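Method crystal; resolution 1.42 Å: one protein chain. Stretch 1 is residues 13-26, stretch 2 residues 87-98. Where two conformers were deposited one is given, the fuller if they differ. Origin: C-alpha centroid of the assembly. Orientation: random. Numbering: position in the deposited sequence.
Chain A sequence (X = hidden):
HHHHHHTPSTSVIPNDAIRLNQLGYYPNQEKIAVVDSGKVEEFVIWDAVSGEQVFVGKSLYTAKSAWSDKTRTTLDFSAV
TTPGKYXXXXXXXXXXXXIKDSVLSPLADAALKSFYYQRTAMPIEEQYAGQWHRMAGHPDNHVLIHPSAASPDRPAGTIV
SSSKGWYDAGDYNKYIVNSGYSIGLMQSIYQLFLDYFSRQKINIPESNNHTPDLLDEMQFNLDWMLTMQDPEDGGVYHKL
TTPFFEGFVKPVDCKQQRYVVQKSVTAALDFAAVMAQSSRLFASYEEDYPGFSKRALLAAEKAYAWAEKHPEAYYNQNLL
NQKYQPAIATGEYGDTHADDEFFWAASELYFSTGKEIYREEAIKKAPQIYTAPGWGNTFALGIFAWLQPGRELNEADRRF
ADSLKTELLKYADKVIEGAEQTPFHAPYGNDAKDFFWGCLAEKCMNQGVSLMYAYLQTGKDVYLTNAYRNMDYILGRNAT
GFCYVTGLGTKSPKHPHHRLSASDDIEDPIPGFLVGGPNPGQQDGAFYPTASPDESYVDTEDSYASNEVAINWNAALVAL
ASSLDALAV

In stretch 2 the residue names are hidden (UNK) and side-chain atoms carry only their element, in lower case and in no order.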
ATOM      1  N   ILE A  13     -29.585 -21.599  -3.366  1.00 43.47           N
ATOM      2  CA  ILE A  13     -28.376 -20.837  -3.033  1.00 35.01           C
ATOM      3  C   ILE A  13     -27.262 -21.111  -4.042  1.00 28.76           C
ATOM      4  O   ILE A  13     -26.790 -22.239  -4.170  1.00 30.44           O
ATOM      5  CB  ILE A  13     -27.874 -21.140  -1.598  1.00 39.60           C
ATOM      6  CG1 ILE A  13     -26.363 -20.859  -1.468  1.00 35.73           C
ATOM      7  CG2 ILE A  13     -28.193 -22.575  -1.222  1.00 50.02           C
ATOM      8  CD1 ILE A  13     -25.790 -21.101  -0.097  1.00 37.54           C
ATOM      9  N   PRO A  14     -26.826 -20.073  -4.759  1.00 24.79           N
ATOM     10  CA  PRO A  14     -25.774 -20.308  -5.753  1.00 26.84           C
ATOM     11  C   PRO A  14     -24.363 -20.463  -5.144  1.00 28.81           C
ATOM     12  O   PRO A  14     -24.090 -20.020  -4.017  1.00 24.57           O
ATOM     13  CB  PRO A  14     -25.844 -19.058  -6.621  1.00 27.79           C
ATOM     14  CG  PRO A  14     -26.333 -17.978  -5.683  1.00 31.56           C
ATOM     15  CD  PRO A  14     -27.226 -18.651  -4.688  1.00 24.99           C
ATOM     16  N   ASN A  15     -23.471 -21.108  -5.892  1.00 26.73           N
ATOM     17  CA  ASN A  15     -22.071 -21.216  -5.480  1.00 24.48           C
ATOM     18  C   ASN A  15     -21.504 -19.836  -5.158  1.00 28.44           C
ATOM     19  O   ASN A  15     -20.740 -19.682  -4.199  1.00 28.86           O
ATOM     20  CB  ASN A  15     -21.235 -21.887  -6.568  1.00 28.40           C
ATOM     21  CG  ASN A  15     -21.655 -23.327  -6.836  1.00 30.92           C
ATOM     22  OD1 ASN A  15     -22.343 -23.949  -6.033  1.00 28.10           O
ATOM     23  ND2 ASN A  15     -21.212 -23.864  -7.964  1.00 35.52           N
ATOM     24  N   ASP A  16     -21.924 -18.866  -5.974  1.00 30.70           N
ATOM     25  CA  ASP A  16     -21.626 -17.437  -5.857  1.00 38.07           C
ATOM     26  C   ASP A  16     -21.826 -16.849  -4.465  1.00 33.16           C
ATOM     27  O   ASP A  16     -21.220 -15.838  -4.112  1.00 31.19           O
ATOM     28  CB  ASP A  16     -22.580 -16.678  -6.790  1.00 35.91           C
ATOM     29  CG  ASP A  16     -21.866 -15.702  -7.689  1.00 63.03           C
ATOM     30  OD1 ASP A  16     -22.286 -15.566  -8.858  1.00 69.88           O
ATOM     31  OD2 ASP A  16     -20.890 -15.066  -7.231  1.00 74.75           O
ATOM     32  N   ALA A  17     -22.720 -17.451  -3.694  1.00 22.79           N
ATOM     33  CA  ALA A  17     -23.126 -16.889  -2.416  1.00 21.05           C
ATOM     34  C   ALA A  17     -22.115 -17.223  -1.333  1.00 18.57           C
ATOM     35  O   ALA A  17     -22.163 -16.650  -0.252  1.00 19.66           O
ATOM     36  CB  ALA A  17     -24.514 -17.429  -2.028  1.00 24.10           C
ATOM     37  N   ILE A  18     -21.264 -18.203  -1.597  1.00 20.66           N
ATOM     38  CA  ILE A  18     -20.271 -18.616  -0.598  1.00 18.46           C
ATOM     39  C   ILE A  18     -19.051 -17.675  -0.674  1.00 21.52           C
ATOM     40  O   ILE A  18     -18.297 -17.713  -1.633  1.00 26.66           O
ATOM     41  CB  ILE A  18     -19.826 -20.085  -0.762  1.00 18.03           C
ATOM     42  CG1 ILE A  18     -21.069 -21.000  -0.798  1.00 21.90           C
ATOM     43  CG2 ILE A  18     -18.865 -20.487   0.373  1.00 20.80           C
ATOM     44  CD1 ILE A  18     -20.778 -22.397  -1.227  1.00 22.70           C
ATOM     45  N   ARG A  19     -18.894 -16.840   0.340  1.00 15.55           N
ATOM     46  CA  ARG A  19     -17.866 -15.790   0.329  1.00 15.33           C
ATOM     47  C   ARG A  19     -16.700 -16.251   1.196  1.00 15.31           C
ATOM     48  O   ARG A  19     -16.854 -16.596   2.367  1.00 15.05           O
ATOM     49  CB  ARG A  19     -18.477 -14.479   0.824  1.00 14.94           C
ATOM     50  CG  ARG A  19     -19.718 -14.034   0.045  1.00 16.60           C
ATOM     51  CD  ARG A  19     -19.373 -13.639  -1.395  1.00 18.05           C
ATOM     52  NE  ARG A  19     -20.551 -13.655  -2.262  1.00 20.08           N
ATOM     53  CZ  ARG A  19     -21.385 -12.643  -2.407  1.00 18.95           C
ATOM     54  NH1 ARG A  19     -21.232 -11.516  -1.741  1.00 16.95           N
ATOM     55  NH2 ARG A  19     -22.427 -12.782  -3.219  1.00 21.70           N
ATOM     56  N   LEU A  20     -15.521 -16.320   0.591  1.00 16.72           N
ATOM     57  CA  LEU A  20     -14.364 -16.810   1.327  1.00 14.52           C
ATOM     58  C   LEU A  20     -13.081 -16.189   0.783  1.00 15.08           C
ATOM     59  O   LEU A  20     -13.073 -15.552  -0.248  1.00 15.20           O
ATOM     60  CB  LEU A  20     -14.290 -18.339   1.266  1.00 16.49           C
ATOM     61  CG  LEU A  20     -13.746 -18.993  -0.009  1.00 18.47           C
ATOM     62  CD1 LEU A  20     -13.681 -20.480   0.157  1.00 22.23           C
ATOM     63  CD2 LEU A  20     -14.604 -18.665  -1.250  1.00 21.44           C
ATOM     64  N   ASN A  21     -11.986 -16.425   1.489  1.00 15.53           N
ATOM     65  CA  ASN A  21     -10.666 -16.095   0.987  1.00 16.58           C
ATOM     66  C   ASN A  21     -10.364 -17.005  -0.200  1.00 13.41           C
ATOM     67  O   ASN A  21     -10.189 -18.212  -0.059  1.00 14.09           O
ATOM     68  CB  ASN A  21      -9.664 -16.306   2.109  1.00 15.70           C
ATOM     69  CG  ASN A  21      -8.246 -15.954   1.702  1.00 13.76           C
ATOM     70  OD1 ASN A  21      -7.827 -16.209   0.570  1.00 14.52           O
ATOM     71  ND2 ASN A  21      -7.480 -15.406   2.644  1.00 14.76           N
ATOM     72  N   GLN A  22     -10.318 -16.399  -1.380  1.00 13.91           N
ATOM     73  CA  GLN A  22     -10.197 -17.169  -2.625  1.00 13.81           C
ATOM     74  C   GLN A  22      -8.791 -17.656  -2.906  1.00 15.18           C
ATOM     75  O   GLN A  22      -8.568 -18.356  -3.890  1.00 18.02           O
ATOM     76  CB  GLN A  22     -10.696 -16.339  -3.798  1.00 14.80           C
ATOM     77  CG  GLN A  22     -12.200 -16.033  -3.732  1.00 14.68           C
ATOM     78  CD  GLN A  22     -12.667 -15.061  -4.786  1.00 14.69           C
ATOM     79  OE1 GLN A  22     -11.988 -14.839  -5.790  1.00 15.32           O
ATOM     80  NE2 GLN A  22     -13.818 -14.421  -4.545  1.00 16.40           N
ATOM     81  N   LEU A  23      -7.823 -17.284  -2.056  1.00 14.24           N
ATOM     82  CA  LEU A  23      -6.486 -17.841  -2.182  1.00 17.65           C
ATOM     83  C   LEU A  23      -6.373 -19.096  -1.317  1.00 15.10           C
ATOM     84  O   LEU A  23      -5.752 -20.082  -1.723  1.00 17.38           O
ATOM     85  CB  LEU A  23      -5.441 -16.816  -1.777  1.00 17.16           C
ATOM     86  CG  LEU A  23      -5.454 -15.499  -2.539  1.00 22.45           C
ATOM     87  CD1 LEU A  23      -4.093 -14.794  -2.340  1.00 19.68           C
ATOM     88  CD2 LEU A  23      -5.775 -15.614  -4.017  1.00 19.86           C
ATOM     89  N   GLY A  24      -7.001 -19.071  -0.143  1.00 14.68           N
ATOM     90  CA  GLY A  24      -7.011 -20.219   0.749  1.00 14.68           C
ATOM     91  C   GLY A  24      -6.570 -19.841   2.151  1.00 15.38           C
ATOM     92  O   GLY A  24      -6.595 -18.664   2.526  1.00 15.57           O
ATOM     93  N   TYR A  25      -6.163 -20.847   2.919  1.00 15.65           N
ATOM     94  CA  TYR A  25      -5.907 -20.692   4.345  1.00 16.50           C
ATOM     95  C   TYR A  25      -4.630 -21.356   4.784  1.00 18.19           C
ATOM     96  O   TYR A  25      -4.264 -22.413   4.277  1.00 17.29           O
ATOM     97  CB  TYR A  25      -7.036 -21.322   5.162  1.00 17.21           C
ATOM     98  CG  TYR A  25      -8.377 -20.797   4.795  1.00 18.46           C
ATOM     99  CD1 TYR A  25      -8.883 -19.621   5.353  1.00 15.84           C
ATOM    100  CD2 TYR A  25      -9.171 -21.482   3.890  1.00 19.38           C
ATOM    101  CE1 TYR A  25     -10.117 -19.124   4.990  1.00 17.99           C
ATOM    102  CE2 TYR A  25     -10.406 -21.003   3.533  1.00 20.99           C
ATOM    103  CZ  TYR A  25     -10.877 -19.828   4.089  1.00 21.18           C
ATOM    104  OH  TYR A  25     -12.109 -19.332   3.738  1.00 22.93           O
ATOM    105  N   TYR A  26      -3.934 -20.732   5.731  1.00 16.51           N
ATOM    106  CA  TYR A  26      -2.797 -21.401   6.358  1.00 13.82           C
ATOM    107  C   TYR A  26      -3.306 -22.532   7.255  1.00 16.14           C
ATOM    108  O   TYR A  26      -4.414 -22.425   7.796  1.00 17.74           O
ATOM    109  CB  TYR A  26      -1.951 -20.432   7.204  1.00 16.57           C
ATOM    110  CG  TYR A  26      -1.232 -19.376   6.376  1.00 17.15           C
ATOM    111  CD1 TYR A  26       0.010 -19.623   5.818  1.00 15.03           C
ATOM    112  CD2 TYR A  26      -1.845 -18.163   6.109  1.00 14.37           C
ATOM    113  CE1 TYR A  26       0.653 -18.661   5.032  1.00 15.02           C
ATOM    114  CE2 TYR A  26      -1.214 -17.197   5.329  1.00 14.24           C
ATOM    115  CZ  TYR A  26       0.008 -17.465   4.781  1.00 14.36           C
ATOM    116  OH  TYR A  26       0.585 -16.501   3.996  1.00 13.87           O
ATOM    117  N   UNK A  87     -13.534 -29.544  -0.353  1.00 23.80           N
ATOM    118  CA  UNK A  87     -14.782 -29.029  -0.890  1.00 20.69           C
ATOM    119  C   UNK A  87     -15.699 -28.603   0.242  1.00 21.34           C
ATOM    120  O   UNK A  87     -15.934 -29.375   1.172  1.00 26.49           O
ATOM    121  c   UNK A  87     -15.195 -32.018  -3.345  1.00 29.47           C
ATOM    122  c   UNK A  87     -15.531 -30.100  -1.701  1.00 23.98           C
ATOM    123  c   UNK A  87     -16.802 -29.507  -2.326  1.00 29.26           C
ATOM    124  c   UNK A  87     -14.626 -30.710  -2.774  1.00 23.74           C
ATOM    125  N   UNK A  88     -16.205 -27.381   0.157  1.00 21.43           N
ATOM    126  CA  UNK A  88     -17.182 -26.872   1.105  1.00 24.22           C
ATOM    127  C   UNK A  88     -18.556 -26.997   0.456  1.00 25.19           C
ATOM    128  O   UNK A  88     -18.805 -26.373  -0.563  1.00 25.64           O
ATOM    129  c   UNK A  88     -16.901 -25.398   1.432  1.00 24.30           C
ATOM    130  c   UNK A  88     -17.685 -24.741   2.584  1.00 28.54           C
ATOM    131  c   UNK A  88     -17.038 -23.408   2.946  1.00 29.89           C
ATOM    132  c   UNK A  88     -19.092 -24.473   2.270  1.00 34.51           C
ATOM    133  N   UNK A  89     -19.439 -27.790   1.053  1.00 23.12           N
ATOM    134  CA  UNK A  89     -20.816 -27.910   0.560  1.00 25.08           C
ATOM    135  C   UNK A  89     -21.781 -27.267   1.552  1.00 20.68           C
ATOM    136  O   UNK A  89     -21.732 -27.562   2.748  1.00 25.15           O
ATOM    137  n   UNK A  89     -20.323 -31.104  -3.631  1.00 57.61           N
ATOM    138  c   UNK A  89     -21.524 -31.166  -1.414  1.00 46.14           C
ATOM    139  c   UNK A  89     -20.633 -30.003  -0.946  1.00 34.25           C
ATOM    140  c   UNK A  89     -20.902 -31.967  -2.554  1.00 50.48           C
ATOM    141  c   UNK A  89     -21.197 -29.379   0.327  1.00 29.92           C
ATOM    142  N   UNK A  90     -22.633 -26.379   1.042  1.00 24.68           N
ATOM    143  CA  UNK A  90     -23.676 -25.715   1.821  1.00 28.80           C
ATOM    144  C   UNK A  90     -24.937 -25.721   0.993  1.00 32.96           C
ATOM    145  O   UNK A  90     -24.978 -25.093  -0.066  1.00 34.08           O
ATOM    146  c   UNK A  90     -24.337 -23.709   3.191  1.00 36.57           C
ATOM    147  c   UNK A  90     -23.404 -24.217   2.095  1.00 36.05           C
ATOM    148  c   UNK A  90     -22.005 -23.995   2.472  1.00 40.22           C
ATOM    149  N   UNK A  91     -25.966 -26.409   1.482  1.00 37.05           N
ATOM    150  CA  UNK A  91     -27.241 -26.483   0.777  1.00 38.31           C
ATOM    151  C   UNK A  91     -27.002 -27.017  -0.631  1.00 32.79           C
ATOM    152  O   UNK A  91     -26.439 -28.099  -0.794  1.00 43.05           O
ATOM    153  o   UNK A  91     -27.889 -25.176   3.177  1.00 44.43           O
ATOM    154  c   UNK A  91     -27.917 -25.111   0.763  1.00 39.59           C
ATOM    155  n   UNK A  91     -29.308 -23.715   2.203  1.00 44.45           N
ATOM    156  c   UNK A  91     -28.372 -24.665   2.156  1.00 49.45           C
ATOM    157  N   UNK A  92     -27.388 -26.264  -1.651  1.00 32.08           N
ATOM    158  CA  UNK A  92     -27.144 -26.710  -3.009  1.00 40.21           C
ATOM    159  C   UNK A  92     -25.735 -26.437  -3.501  1.00 44.05           C
ATOM    160  O   UNK A  92     -25.272 -27.056  -4.458  1.00 40.57           O
ATOM    161  N   UNK A  93     -25.045 -25.518  -2.829  1.00 39.11           N
ATOM    162  CA  UNK A  93     -23.851 -24.895  -3.384  1.00 35.14           C
ATOM    163  C   UNK A  93     -22.557 -25.553  -2.929  1.00 28.89           C
ATOM    164  O   UNK A  93     -22.521 -26.231  -1.912  1.00 28.66           O
ATOM    165  c   UNK A  93     -23.836 -23.442  -3.007  1.00 35.35           C
ATOM    166  N   UNK A  94     -21.489 -25.343  -3.691  1.00 27.41           N
ATOM    167  CA  UNK A  94     -20.173 -25.763  -3.240  1.00 31.07           C
ATOM    168  C   UNK A  94     -19.051 -24.906  -3.822  1.00 27.04           C
ATOM    169  O   UNK A  94     -19.223 -24.221  -4.822  1.00 26.68           O
ATOM    170  o   UNK A  94     -19.750 -27.405  -4.976  1.00 40.46           O
ATOM    171  c   UNK A  94     -19.937 -27.234  -3.583  1.00 37.48           C
ATOM    172  N   UNK A  95     -17.910 -24.938  -3.138  1.00 23.66           N
ATOM    173  CA  UNK A  95     -16.691 -24.284  -3.601  0.58 26.25           C
ATOM    174  C   UNK A  95     -15.530 -25.134  -3.129  1.00 20.63           C
ATOM    175  O   UNK A  95     -15.616 -25.759  -2.082  1.00 23.40           O
ATOM    176  c   UNK A  95     -16.478 -22.808  -1.545  0.58 21.07           C
ATOM    177  c   UNK A  95     -16.533 -22.836  -3.062  0.58 26.67           C
ATOM    178  c   UNK A  95     -17.650 -21.952  -3.566  0.58 32.53           C
ATOM    179  N   UNK A  96     -14.452 -25.175  -3.910  1.00 25.61           N
ATOM    180  CA  UNK A  96     -13.239 -25.867  -3.479  1.00 25.47           C
ATOM    181  C   UNK A  96     -12.267 -24.829  -2.937  1.00 23.68           C
ATOM    182  O   UNK A  96     -12.270 -23.685  -3.384  1.00 23.91           O
ATOM    183  c   UNK A  96     -13.499 -27.615  -5.269  1.00 24.38           C
ATOM    184  o   UNK A  96     -12.066 -25.710  -5.593  1.00 35.58           O
ATOM    185  c   UNK A  96     -12.543 -26.635  -4.616  1.00 28.60           C
ATOM    186  N   UNK A  97     -11.440 -25.239  -1.983  1.00 20.74           N
ATOM    187  CA  UNK A  97     -10.439 -24.334  -1.424  1.00 17.71           C
ATOM    188  C   UNK A  97      -9.220 -25.111  -0.976  1.00 20.43           C
ATOM    189  O   UNK A  97      -9.254 -26.334  -0.843  1.00 20.73           O
ATOM    190  c   UNK A  97     -12.643 -24.970   1.070  1.00 21.29           C
ATOM    191  c   UNK A  97     -12.027 -25.949   3.170  1.00 21.27           C
ATOM    192  c   UNK A  97     -10.763 -25.382   3.064  1.00 18.78           C
ATOM    193  c   UNK A  97     -11.388 -24.393   0.942  1.00 20.65           C
ATOM    194  c   UNK A  97     -11.037 -23.548  -0.255  1.00 21.03           C
ATOM    195  c   UNK A  97     -12.948 -25.742   2.181  1.00 20.63           C
ATOM    196  c   UNK A  97     -10.460 -24.607   1.947  1.00 19.19           C
ATOM    197  N   UNK A  98      -8.134 -24.388  -0.727  1.00 18.33           N
ATOM    198  CA  UNK A  98      -6.875 -24.991  -0.323  1.00 19.06           C
ATOM    199  C   UNK A  98      -6.516 -24.584   1.081  1.00 19.06           C
ATOM    200  O   UNK A  98      -6.734 -23.435   1.489  1.00 19.76           O
ATOM    201  c   UNK A  98      -5.745 -24.550  -1.256  1.00 19.52           C
ATOM    202  c   UNK A  98      -4.666 -24.372  -3.501  1.00 23.02           C
ATOM    203  c   UNK A  98      -5.841 -24.933  -2.734  1.00 23.59           C
ATOM    204  c   UNK A  98      -5.881 -26.435  -2.908  1.00 24.19           C
TER
HETATM  205  O   HOH W   1      -7.946 -21.878  -2.213  1.00 19.27           O

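Position 87 carries four carbons, forked at the first, with one arm two carbons long, and none of its atoms reaches stretch 1. That pattern is isoleucine, and the beta-branched form of Ile87 is at home in an extended strand.

Position 88 also has four carbons, but the fork comes at the second, and one end carbon lies 4.3 Å from CG2 of Ile18. This is leucine. Leu88 points its CA-to-CB bond toward stretch 1, and CD1 makes that apolar contact in a buried setting.

Position 89 shows four carbons in a row ending in nitrogen, none of them reaching stretch 1: a lysine. The CA-to-CB bond of Lys89 points away and the residue is exposed, as suits a charged chain.

Position 90 has one carbon bearing two more, one 4.2 Å from CD1 of Ile18 and the other 4.4 Å from CD1 of Ile13: valine. A compact, beta-branched apolar residue such as Val90 suits a buried strand position beside both isoleucines.

At position 91 two carbons are followed by one oxygen and one nitrogen, and CB packs 3.2 Å from CG2 of Ile13, so the residue is asparagine. The phi of Asn91, 56°, belongs to the type II' turn from Val90 to position 93, and asparagine tolerates positive phi better than most residues.

Position 92 has no side-chain atoms, and its N lies 3.8 Å from CG2 of Ile13; it is glycine. Gly92 completes the bend, although a CB would have had room here.

Position 93 has a single carbon, CB, 3.4 Å from O of Ile13, 3.6 Å from O of Pro14 and 3.7 Å from CD1 of Ile18, hence alanine. So small a side chain as that of Ala93 suits this close approach.

Position 94 has one carbon and then one oxygen, and its backbone N donates a hydrogen bond to OD1 of Asn15 (2.9 Å, 161°): serine. The CA-to-CB bond of Ser94 points away from stretch 1, and a small polar side chain suits this partly exposed position.

Position 95 is one carbon bearing two carbons, one of which meets CG2 of Ile18 at 3.8 Å and CD1 of Leu20 at 4.0 Å: valine again. CG2 of Val95 thus packs against both.

At position 96 one carbon carries an oxygen and a carbon, none reaching stretch 1, giving threonine. Thr96 is exposed, where a hydroxyl costs little.

Position 97 holds one carbon, CB, 4.1 Å from CD1 of Leu20, and a six-carbon ring whose face meets the edge of Tyr25, planes at 86°: phenylalanine. Phe97 supplies the flat surface this offset pair needs.

Position 98 has four carbons forked at the second, with CB 4.5 Å from O of Leu23, so leucine. O of Leu98 accepts a hydrogen bond from N of Tyr25 (3.0 Å), which does not select the side chain; a CB on Gly24 would clash with that O.

The contact thus rests on an apolar layer: inward residues of the hairpin meet Ile13, Ile18 and Leu20. Hydrogen bonds from Ser94 N and Tyr25 N pin it at two points, and a water bridges Leu23 O, weakly, to Leu98 N.

Stretch 2 (87-98) ILKVNGASVTFL
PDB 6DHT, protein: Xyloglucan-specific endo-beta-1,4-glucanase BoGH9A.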